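Local coordinates for protein ferredoxin CarAc (Pseudomonas resinovorans, PDB 7BUH) that carries electrons as a Rieske [2Fe-2S] ferredoxin from the reductase CarAd to the terminal oxygenase CarAa of carbazole 1,9a-dioxygenase, at residues A[17-21]-A[52-58]; A[28-32]-A[42-46]; A[68-72]-A[82-88]; A[88-92]-A[102-106]. All coordinates share one frame. Residues are numbered along the deposited sequence.

Contact 1 (A[17-21]-A[52-58]); sequences GTIRR and SLSEGTL
I19-R21 are extended and G17 takes a positive phi (78/25); they lie beside a 3-10 turn (53-55) and strand residues 57-58, with no direct hydrogen bond between the segments. The register pairs I19 with S54 (CA-CA 5.3 Å) and G17 with L58 (5.9 Å). S52 OG and R21 NH1 (chi1-chi3 t) share a water at 2.7 and 3.1 Å. The turn closes through E55 N to S52 O (3.0 Å) and G56 N to L53 O (2.9 Å). S54 (chi1 p) sets its CA 3.6 Å from CG2 of I19 (chi1 m, chi2 112°), while S54 OG, like S52 OG, bonds to D44; a second water links S54 O and I19 O, 2.7 Å each. L58 (chi1 m, chi2 t) places CD1 3.9 Å from I19 CG1; a third water joins L58 N and G17 O (2.8 Å each). G17 and T18 both face R34 in a G1 bulge where edge strand 18-24 pairs with strand 27-35, and I19 meets I63 of strand 62-64 in the cluster-binding sheet.

Contact 2 (A[28-32]-A[42-46]); sequences APLAV and TEDTC. With FES (Fe2/s2 (inorganic) cluster), chain B.
D44 is the residue most covered here, followed by A31 and T42. A31 and T42 face each other as an antiparallel hydrogen-bonded pair (CA-CA 5.5 Å), with A31 N donating to T42 O at 2.9 Å and T42 N to A31 O at 3.0 Å; their side chains share one face of the sheet, A31 CB 4.3 Å from T42 OG1. The next pair, L30 with E43, is non-hydrogen-bonded, its CA atoms 4.4 Å apart and its side chains diverging; L30 CA also makes a CA-H...O contact of 3.3 Å with T42 O. T42 (chi1 p) turns OG1 back to donate to E43 O (2.7 Å). This ladder belongs to the beta hairpin of strands 27-35 and 38-43 in the base sheet of the Rieske fold, and the second strand leads into the first cluster-binding loop. Past the last strand pair, D44 takes up phi/psi -77/-29 but still donates its N to P29 O (2.9 Å). Its side chain (chi1 t) points toward the partner strand, setting CB 3.6 Å from L30 C and OD1 3.6 Å from A31 CB, while the carboxylate accepts hydrogen bonds from S52 and S54. A water accepts a hydrogen bond from T45 N (3.0 Å) and donates one to P29 O (2.7 Å). Two residues beyond D44, C46 (chi1 t) binds FE2 of the cluster through SG at 2.3 Å, as C65 also does.

Contact 3 (A[68-72]-A[82-88]); sequences HGGAF and SPCTVPL. With FES (Fe2/s2 (inorganic) cluster), chain B.
H68 opens the segment as a cluster ligand, its ND1 2.1 Å from FE1, which H48 also binds. It uses chi1 m and chi2 near 114°; its CB lies 4.0 Å from P83 CG, and a water donates to both H68 O (2.7 Å) and S82 O (3.1 Å). G69 turns the chain with positive phi (67/18). G70 then passes flat against the second loop: its CA is 3.4 Å from S82 O in a CA-H...O contact, 3.6 Å from CD of the cis proline P83 and 3.7 Å from C84 SG, and a CB here would collide with that sulfur. A71, already in strand 71-73, has its N 3.8 Å from C84 SG. F72 (chi1 m, chi2 -90°) is the most covered residue: L88 CD1 stands 3.7 Å from its ring centroid, over the face, in a CH-pi contact; V86 O meets the ring edge 3.3 Å from CE1; and C84 SG lies obliquely, 4.2 Å from the centroid. No direct hydrogen bond joins the segments. The loop 82-88 lies alongside the second Rieske cluster-binding loop as a lid: P83 CD and C84 SG approach cluster S2 to 3.9 and 3.7 Å without ligating iron, and G70 N is 3.4 Å from it. S2 is thus approached by a backbone N, a proline CD and a cysteine sulfur, while exposed H68 is consistent with electron exchange through its imidazole.

Contact 4 (A[88-92]-A[102-106]); sequences LGVFE and VAGEK
Segment 88-92 is extended, with a weakly bonded strand about 90-91, and 102-103 ends strand 99-103. Bonding across them is sparse: the single hydrogen bond runs from A103 N to E92 O (2.8 Å, nearly linear at 177°), with V102 CA giving a CA-H...O contact to the same oxygen at 3.5 Å. E92 and A103 are in register, CA-CA 5.3 Å. Beyond A103, G104 turns at phi/psi -83/-8 and E105 adopts positive phi (22/39), so that the segments splay apart toward L88. F91 fills the wedge between them. Its CA-to-CB bond points toward the second segment, and with chi1 m and chi2 near 69° the ring places CD2 3.3 Å from E105 CB and 3.5 Å from A103 O, while F91 CB rests 3.8 Å from V102 CG2. In the modelled conformer of E105, chi1 149° and chi2 t put OE1 over one face of the F91 ring. E92 CB and A103 CB approach to 4.1 Å. F91 and V102 pack into the core beside strands 5-10, 27-35 and 38-43. This is the fraying open end of the antiparallel hairpin formed by strands 90-96 and 99-103, the C-terminal hairpin of the Rieske fold, away from the cluster.

Contacts 2 and 3 both reach the cluster, C46 on FE2 and H68 on FE1; their centres are about 13 Å apart, yet C46 SG comes within 3.7 Å of C84 SG and 3.8 Å of F72 CE2. Contact 1 joins contact 2 through D44, whose OD2 is 2.5 Å from S52 OG and whose O is 2.7 Å from L53 N. L88, shared by contacts 3 and 4, is a meeting point: its CD1 lies 3.5 Å from L53 CD1 of contact 1 and 3.7 Å from T42 OG1 of contact 2. Contact 4 continues the sheet of contact 2, E43 N lying 3.2 Å from G89 O and L30 CD2 3.5 Å from F91 CE1.

Contact 1 (A[17-21]-A[52-58])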
loop_
_atom_site.group_PDB
_atom_site.type_symbol
_atom_site.label_atom_id
_atom_site.label_comp_id
_atom_site.label_asym_id
_atom_site.label_seq_id
_atom_site.Cartn_x
_atom_site.Cartn_y
_atom_site.Cartn_z
ATOM N N GLY A 17 8.672 -10.385 -1.906
ATOM C CA GLY A 17 8.452 -10.385 -0.459
ATOM C C GLY A 17 8.991 -9.135 0.209
ATOM O O GLY A 17 9.188 -9.186 1.439
ATOM N N THR A 18 9.117 -8.016 -0.512
ATOM C CA THR A 18 9.599 -6.731 0.066
ATOM C C THR A 18 8.528 -5.651 -0.067
ATOM O O THR A 18 7.625 -5.797 -0.895
ATOM C CB THR A 18 10.911 -6.223 -0.537
ATOM O OG1 THR A 18 10.788 -6.007 -1.942
ATOM C CG2 THR A 18 12.068 -7.162 -0.244
ATOM N N ILE A 19 8.656 -4.600 0.737
ATOM C CA ILE A 19 7.692 -3.459 0.775
ATOM C C ILE A 19 8.509 -2.188 0.646
ATOM O O ILE A 19 9.590 -2.135 1.254
ATOM C CB ILE A 19 6.838 -3.444 2.062
ATOM C CG1 ILE A 19 6.352 -4.838 2.486
ATOM C CG2 ILE A 19 5.659 -2.487 1.950
ATOM C CD1 ILE A 19 6.955 -5.346 3.746
ATOM N N ARG A 20 7.990 -1.202 -0.060
ATOM C CA ARG A 20 8.543 0.173 -0.142
ATOM C C ARG A 20 7.459 1.134 0.307
ATOM O O ARG A 20 6.319 1.038 -0.196
ATOM C CB ARG A 20 8.932 0.572 -1.566
ATOM C CG ARG A 20 10.252 0.002 -2.062
ATOM C CD ARG A 20 11.412 0.965 -1.837
ATOM N NE ARG A 20 12.484 0.790 -2.820
ATOM C CZ ARG A 20 13.226 -0.306 -2.933
ATOM N NH1 ARG A 20 14.188 -0.365 -3.829
ATOM N NH2 ARG A 20 13.027 -1.342 -2.146
ATOM N N ARG A 21 7.817 2.071 1.165
ATOM C CA ARG A 21 6.914 3.177 1.540
ATOM C C ARG A 21 7.052 4.292 0.513
ATOM O O ARG A 21 8.160 4.576 0.061
ATOM C CB ARG A 21 7.217 3.647 2.953
ATOM C CG ARG A 21 6.359 4.796 3.434
ATOM C CD ARG A 21 6.655 5.044 4.885
ATOM N NE ARG A 21 5.967 6.232 5.301
ATOM C CZ ARG A 21 6.085 6.766 6.485
ATOM N NH1 ARG A 21 6.891 6.212 7.372
ATOM N NH2 ARG A 21 5.425 7.870 6.758
ATOM N N SER A 52 3.340 1.729 10.720
ATOM C CA SER A 52 3.710 1.684 9.284
ATOM C C SER A 52 3.754 0.220 8.827
ATOM O O SER A 52 4.641 -0.538 9.262
ATOM C CB SER A 52 4.993 2.436 9.045
ATOM O OG SER A 52 5.365 2.351 7.693
ATOM N N LEU A 53 2.848 -0.169 7.931
ATOM C CA LEU A 53 2.858 -1.533 7.352
ATOM C C LEU A 53 4.140 -1.827 6.558
ATOM O O LEU A 53 4.521 -2.991 6.493
ATOM C CB LEU A 53 1.593 -1.761 6.518
ATOM C CG LEU A 53 0.300 -1.756 7.328
ATOM C CD1 LEU A 53 -0.890 -1.883 6.416
ATOM C CD2 LEU A 53 0.293 -2.872 8.365
ATOM N N SER A 54 4.791 -0.823 5.968
ATOM C CA SER A 54 6.065 -1.022 5.226
ATOM C C SER A 54 7.200 -1.413 6.186
ATOM O O SER A 54 8.286 -1.733 5.683
ATOM C CB SER A 54 6.438 0.182 4.425
ATOM O OG SER A 54 6.548 1.308 5.271
ATOM N N GLU A 55 6.973 -1.403 7.500
ATOM C CA GLU A 55 7.961 -1.914 8.503
ATOM C C GLU A 55 7.565 -3.329 8.941
ATOM O O GLU A 55 8.219 -3.888 9.846
ATOM C CB GLU A 55 8.069 -0.930 9.667
ATOM C CG GLU A 55 8.725 0.395 9.292
ATOM C CD GLU A 55 8.612 1.499 10.348
ATOM O OE1 GLU A 55 8.181 1.197 11.489
ATOM O OE2 GLU A 55 8.936 2.679 10.034
ATOM N N GLY A 56 6.497 -3.887 8.361
ATOM C CA GLY A 56 6.012 -5.233 8.680
ATOM C C GLY A 56 6.660 -6.333 7.860
ATOM O O GLY A 56 7.783 -6.163 7.346
ATOM N N THR A 57 5.977 -7.465 7.799
ATOM C CA THR A 57 6.452 -8.736 7.217
ATOM C C THR A 57 5.381 -9.241 6.269
ATOM O O THR A 57 4.236 -9.400 6.725
ATOM C CB THR A 57 6.710 -9.766 8.323
ATOM O OG1 THR A 57 7.680 -9.163 9.197
ATOM C CG2 THR A 57 7.174 -11.091 7.768
ATOM N N LEU A 58 5.748 -9.563 5.035
ATOM C CA LEU A 58 4.815 -10.276 4.130
ATOM C C LEU A 58 4.853 -11.779 4.393
ATOM O O LEU A 58 5.931 -12.359 4.576
ATOM C CB LEU A 58 5.186 -9.986 2.678
ATOM C CG LEU A 58 4.725 -8.639 2.153
ATOM C CD1 LEU A 58 5.472 -8.278 0.880
ATOM C CD2 LEU A 58 3.207 -8.639 1.931
HETATM O O HOH W 1 8.331 -9.408 4.083
HETATM O O HOH W 2 10.052 -1.113 3.703
HETATM O O HOH W 3 7.919 3.290 7.437
#

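Contact 2 (A[28-32]-A[42-46])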
loop_
_atom_site.group_PDB
_atom_site.type_symbol
_atom_site.label_atom_id
_atom_site.label_comp_id
_atom_site.label_asym_id
_atom_site.label_seq_id
_atom_site.Cartn_x
_atom_site.Cartn_y
_atom_site.Cartn_z
ATOM N N ALA A 28 -1.601 10.894 2.880
ATOM C CA ALA A 28 -1.246 9.675 3.638
ATOM C C ALA A 28 -0.214 8.894 2.837
ATOM O O ALA A 28 -0.321 8.808 1.608
ATOM C CB ALA A 28 -2.471 8.841 3.851
ATOM N N PRO A 29 0.756 8.258 3.506
ATOM C CA PRO A 29 1.745 7.439 2.815
ATOM C C PRO A 29 1.109 6.133 2.318
ATOM O O PRO A 29 0.105 5.680 2.840
ATOM C CB PRO A 29 2.801 7.212 3.886
ATOM C CG PRO A 29 2.004 7.254 5.146
ATOM C CD PRO A 29 1.055 8.394 4.936
ATOM N N LEU A 30 1.699 5.608 1.251
ATOM C CA LEU A 30 1.325 4.301 0.652
ATOM C C LEU A 30 2.442 3.282 0.916
ATOM O O LEU A 30 3.607 3.657 1.127
ATOM C CB LEU A 30 1.080 4.475 -0.848
ATOM C CG LEU A 30 0.130 5.616 -1.219
ATOM C CD1 LEU A 30 0.024 5.775 -2.725
ATOM C CD2 LEU A 30 -1.236 5.414 -0.592
ATOM N N ALA A 31 2.065 2.017 0.898
ATOM C CA ALA A 31 3.005 0.875 0.906
ATOM C C ALA A 31 2.846 0.169 -0.436
ATOM O O ALA A 31 1.707 -0.069 -0.853
ATOM C CB ALA A 31 2.712 -0.024 2.067
ATOM N N VAL A 32 3.950 -0.109 -1.104
ATOM C CA VAL A 32 3.968 -0.902 -2.356
ATOM C C VAL A 32 4.632 -2.246 -2.056
ATOM O O VAL A 32 5.751 -2.261 -1.483
ATOM C CB VAL A 32 4.706 -0.147 -3.468
ATOM C CG1 VAL A 32 4.788 -0.967 -4.724
ATOM C CG2 VAL A 32 4.016 1.172 -3.731
ATOM N N THR A 42 -1.305 -0.416 -0.904
ATOM C CA THR A 42 -2.365 0.033 0.018
ATOM C C THR A 42 -1.926 1.341 0.666
ATOM O O THR A 42 -0.784 1.734 0.491
ATOM C CB THR A 42 -2.608 -1.033 1.100
ATOM O OG1 THR A 42 -1.454 -1.193 1.935
ATOM C CG2 THR A 42 -2.983 -2.391 0.547
ATOM N N GLU A 43 -2.789 1.933 1.486
ATOM C CA GLU A 43 -2.358 2.858 2.538
ATOM C C GLU A 43 -1.243 2.168 3.338
ATOM O O GLU A 43 -1.313 0.937 3.581
ATOM C CB GLU A 43 -3.519 3.226 3.464
ATOM C CG GLU A 43 -4.535 4.112 2.799
ATOM C CD GLU A 43 -5.958 4.045 3.355
ATOM O OE1 GLU A 43 -6.266 3.256 4.337
ATOM O OE2 GLU A 43 -6.789 4.793 2.771
ATOM N N ASP A 44 -0.227 2.916 3.736
ATOM C CA ASP A 44 0.869 2.386 4.587
ATOM C C ASP A 44 0.416 2.276 6.051
ATOM O O ASP A 44 0.992 1.439 6.812
ATOM C CB ASP A 44 2.080 3.311 4.519
ATOM C CG ASP A 44 3.261 2.818 5.343
ATOM O OD1 ASP A 44 3.759 1.717 5.023
ATOM O OD2 ASP A 44 3.674 3.553 6.271
ATOM N N THR A 45 -0.507 3.131 6.477
ATOM C CA THR A 45 -0.843 3.280 7.915
ATOM C C THR A 45 -1.837 2.192 8.296
ATOM O O THR A 45 -2.901 2.159 7.733
ATOM C CB THR A 45 -1.344 4.686 8.226
ATOM O OG1 THR A 45 -0.376 5.618 7.713
ATOM C CG2 THR A 45 -1.550 4.873 9.714
ATOM N N CYS A 46 -1.464 1.332 9.238
ATOM C CA CYS A 46 -2.369 0.325 9.815
ATOM C C CYS A 46 -3.602 1.046 10.370
ATOM O O CYS A 46 -3.445 2.013 11.167
ATOM C CB CYS A 46 -1.679 -0.464 10.916
ATOM S SG CYS A 46 -2.717 -1.827 11.473
HETATM FE FE1 FES B . -2.452 -2.573 15.727
HETATM FE FE2 FES B . -1.466 -2.570 13.244
HETATM S S1 FES B . -1.280 -0.930 14.726
HETATM S S2 FES B . -2.406 -4.274 14.331
HETATM O O HOH W 4 -1.350 5.721 5.116
#

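Contact 3 (A[68-72]-A[82-88])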
loop_
_atom_site.group_PDB
_atom_site.type_symbol
_atom_site.label_atom_id
_atom_site.label_comp_id
_atom_site.label_asym_id
_atom_site.label_seq_id
_atom_site.Cartn_x
_atom_site.Cartn_y
_atom_site.Cartn_z
ATOM N N HIS A 68 0.996 -4.768 16.471
ATOM C CA HIS A 68 0.143 -5.752 17.190
ATOM C C HIS A 68 -0.067 -7.043 16.405
ATOM O O HIS A 68 -0.874 -7.850 16.860
ATOM C CB HIS A 68 -1.251 -5.218 17.544
ATOM C CG HIS A 68 -1.216 -3.926 18.276
ATOM N ND1 HIS A 68 -1.707 -2.768 17.720
ATOM C CD2 HIS A 68 -0.721 -3.601 19.492
ATOM C CE1 HIS A 68 -1.528 -1.773 18.576
ATOM N NE2 HIS A 68 -0.930 -2.265 19.676
ATOM N N GLY A 69 0.607 -7.234 15.275
ATOM C CA GLY A 69 0.448 -8.491 14.518
ATOM C C GLY A 69 -0.944 -8.666 13.917
ATOM O O GLY A 69 -1.274 -9.794 13.510
ATOM N N GLY A 70 -1.735 -7.596 13.793
ATOM C CA GLY A 70 -2.864 -7.595 12.847
ATOM C C GLY A 70 -2.335 -7.814 11.440
ATOM O O GLY A 70 -1.098 -7.829 11.249
ATOM N N ALA A 71 -3.199 -8.023 10.472
ATOM C CA ALA A 71 -2.739 -8.283 9.096
ATOM C C ALA A 71 -3.839 -7.945 8.099
ATOM O O ALA A 71 -5.020 -7.855 8.508
ATOM C CB ALA A 71 -2.274 -9.712 8.953
ATOM N N PHE A 72 -3.429 -7.709 6.855
ATOM C CA PHE A 72 -4.320 -7.355 5.732
ATOM C C PHE A 72 -3.905 -8.144 4.514
ATOM O O PHE A 72 -2.692 -8.357 4.336
ATOM C CB PHE A 72 -4.228 -5.874 5.377
ATOM C CG PHE A 72 -4.622 -4.965 6.504
ATOM C CD1 PHE A 72 -5.945 -4.558 6.660
ATOM C CD2 PHE A 72 -3.671 -4.511 7.404
ATOM C CE1 PHE A 72 -6.286 -3.690 7.686
ATOM C CE2 PHE A 72 -4.021 -3.669 8.437
ATOM C CZ PHE A 72 -5.331 -3.260 8.576
ATOM N N SER A 82 -6.832 -10.418 13.328
ATOM C CA SER A 82 -7.120 -9.509 14.468
ATOM C C SER A 82 -5.801 -8.917 14.943
ATOM O O SER A 82 -4.752 -9.568 14.874
ATOM C CB SER A 82 -7.792 -10.226 15.604
ATOM O OG SER A 82 -6.894 -11.173 16.149
ATOM N N PRO A 83 -5.795 -7.684 15.488
ATOM C CA PRO A 83 -7.019 -6.932 15.812
ATOM C C PRO A 83 -7.589 -5.994 14.742
ATOM O O PRO A 83 -8.450 -5.191 15.041
ATOM C CB PRO A 83 -6.521 -6.130 17.022
ATOM C CG PRO A 83 -5.101 -5.812 16.681
ATOM C CD PRO A 83 -4.565 -7.043 15.982
ATOM N N CYS A 84 -7.131 -6.132 13.505
ATOM C CA CYS A 84 -7.559 -5.263 12.381
ATOM C C CYS A 84 -8.985 -5.590 11.939
ATOM O O CYS A 84 -9.306 -6.780 11.794
ATOM C CB CYS A 84 -6.602 -5.414 11.213
ATOM S SG CYS A 84 -4.961 -4.819 11.667
ATOM N N THR A 85 -9.809 -4.555 11.779
ATOM C CA THR A 85 -11.238 -4.646 11.393
ATOM C C THR A 85 -11.559 -3.671 10.267
ATOM O O THR A 85 -12.546 -3.925 9.535
ATOM C CB THR A 85 -12.164 -4.436 12.598
ATOM O OG1 THR A 85 -12.093 -3.074 12.998
ATOM C CG2 THR A 85 -11.814 -5.358 13.738
ATOM N N VAL A 86 -10.813 -2.567 10.144
ATOM C CA VAL A 86 -11.100 -1.533 9.124
ATOM C C VAL A 86 -10.231 -1.787 7.895
ATOM O O VAL A 86 -9.010 -1.774 8.013
ATOM C CB VAL A 86 -10.880 -0.112 9.660
ATOM C CG1 VAL A 86 -11.111 0.893 8.547
ATOM C CG2 VAL A 86 -11.748 0.175 10.874
ATOM N N PRO A 87 -10.819 -2.038 6.704
ATOM C CA PRO A 87 -10.028 -2.267 5.490
ATOM C C PRO A 87 -9.162 -1.059 5.075
ATOM O O PRO A 87 -9.493 0.094 5.385
ATOM C CB PRO A 87 -11.064 -2.538 4.385
ATOM C CG PRO A 87 -12.342 -2.862 5.130
ATOM C CD PRO A 87 -12.264 -2.071 6.416
ATOM N N LEU A 88 -8.024 -1.372 4.466
ATOM C CA LEU A 88 -7.108 -0.400 3.829
ATOM C C LEU A 88 -7.694 0.017 2.486
ATOM O O LEU A 88 -8.237 -0.838 1.772
ATOM C CB LEU A 88 -5.720 -1.011 3.616
ATOM C CG LEU A 88 -4.976 -1.473 4.852
ATOM C CD1 LEU A 88 -3.814 -2.395 4.481
ATOM C CD2 LEU A 88 -4.511 -0.281 5.682
HETATM FE FE1 FES B . -2.452 -2.573 15.727
HETATM FE FE2 FES B . -1.466 -2.570 13.244
HETATM S S1 FES B . -1.280 -0.930 14.726
HETATM S S2 FES B . -2.406 -4.274 14.331
HETATM O O HOH W 5 -2.255 -10.118 16.657
#

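Contact 4 (A[88-92]-A[102-106])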
loop_
_atom_site.group_PDB
_atom_site.type_symbol
_atom_site.label_atom_id
_atom_site.label_comp_id
_atom_site.label_asym_id
_atom_site.label_seq_id
_atom_site.Cartn_x
_atom_site.Cartn_y
_atom_site.Cartn_z
ATOM N N LEU A 88 -8.024 -1.372 4.466
ATOM C CA LEU A 88 -7.108 -0.400 3.829
ATOM C C LEU A 88 -7.694 0.017 2.486
ATOM O O LEU A 88 -8.237 -0.838 1.772
ATOM C CB LEU A 88 -5.720 -1.011 3.616
ATOM C CG LEU A 88 -4.976 -1.473 4.852
ATOM C CD1 LEU A 88 -3.814 -2.395 4.481
ATOM C CD2 LEU A 88 -4.511 -0.281 5.682
ATOM N N GLY A 89 -7.443 1.270 2.136
ATOM C CA GLY A 89 -7.534 1.771 0.770
ATOM C C GLY A 89 -6.594 0.982 -0.110
ATOM O O GLY A 89 -5.454 0.717 0.311
ATOM N N VAL A 90 -7.038 0.634 -1.301
ATOM C CA VAL A 90 -6.163 -0.056 -2.286
ATOM C C VAL A 90 -5.841 0.916 -3.421
ATOM O O VAL A 90 -6.728 1.743 -3.817
ATOM C CB VAL A 90 -6.777 -1.371 -2.786
ATOM C CG1 VAL A 90 -6.973 -2.355 -1.630
ATOM C CG2 VAL A 90 -8.060 -1.160 -3.556
ATOM N N PHE A 91 -4.621 0.836 -3.931
ATOM C CA PHE A 91 -4.145 1.703 -5.047
ATOM C C PHE A 91 -3.620 0.809 -6.162
ATOM O O PHE A 91 -2.833 -0.080 -5.877
ATOM C CB PHE A 91 -3.083 2.696 -4.570
ATOM C CG PHE A 91 -3.596 3.648 -3.523
ATOM C CD1 PHE A 91 -3.921 3.206 -2.247
ATOM C CD2 PHE A 91 -3.858 4.975 -3.838
ATOM C CE1 PHE A 91 -4.435 4.073 -1.297
ATOM C CE2 PHE A 91 -4.381 5.840 -2.888
ATOM C CZ PHE A 91 -4.659 5.393 -1.616
ATOM N N GLU A 92 -4.010 1.091 -7.400
ATOM C CA GLU A 92 -3.447 0.446 -8.615
ATOM C C GLU A 92 -1.924 0.646 -8.713
ATOM O O GLU A 92 -1.404 1.733 -8.356
ATOM C CB GLU A 92 -4.133 0.997 -9.867
ATOM C CG GLU A 92 -3.820 0.191 -11.115
ATOM C CD GLU A 92 -4.607 0.623 -12.356
ATOM O OE1 GLU A 92 -5.575 1.417 -12.198
ATOM O OE2 GLU A 92 -4.248 0.175 -13.480
ATOM N N VAL A 102 2.778 3.781 -8.625
ATOM C CA VAL A 102 1.516 3.608 -7.871
ATOM C C VAL A 102 0.580 4.776 -8.174
ATOM O O VAL A 102 1.024 5.912 -8.210
ATOM C CB VAL A 102 1.788 3.366 -6.369
ATOM C CG1 VAL A 102 2.515 4.503 -5.671
ATOM C CG2 VAL A 102 0.491 3.064 -5.657
ATOM N N ALA A 103 -0.688 4.480 -8.397
ATOM C CA ALA A 103 -1.718 5.501 -8.633
ATOM C C ALA A 103 -1.756 6.415 -7.407
ATOM O O ALA A 103 -1.497 5.934 -6.243
ATOM C CB ALA A 103 -3.037 4.869 -8.928
ATOM N N GLY A 104 -1.911 7.707 -7.667
ATOM C CA GLY A 104 -1.954 8.746 -6.635
ATOM C C GLY A 104 -3.352 8.812 -6.085
ATOM O O GLY A 104 -3.510 9.559 -5.104
ATOM N N GLU A 105 -4.277 8.064 -6.725
ATOM C CA GLU A 105 -5.732 7.962 -6.394
ATOM C C GLU A 105 -6.141 9.212 -5.593
ATOM O O GLU A 105 -6.958 9.065 -4.638
ATOM C CB GLU A 105 -6.037 6.592 -5.747
ATOM C CG GLU A 105 -7.174 6.559 -4.714
ATOM C CD GLU A 105 -7.622 5.191 -4.212
ATOM O OE1 GLU A 105 -7.816 5.032 -2.987
ATOM O OE2 GLU A 105 -7.819 4.292 -5.044
ATOM N N LYS A 106 -5.599 10.377 -5.979
ATOM C CA LYS A 106 -5.894 11.726 -5.438
ATOM C C LYS A 106 -6.741 12.418 -6.504
ATOM O O LYS A 106 -7.100 11.733 -7.493
ATOM C CB LYS A 106 -4.605 12.499 -5.140
#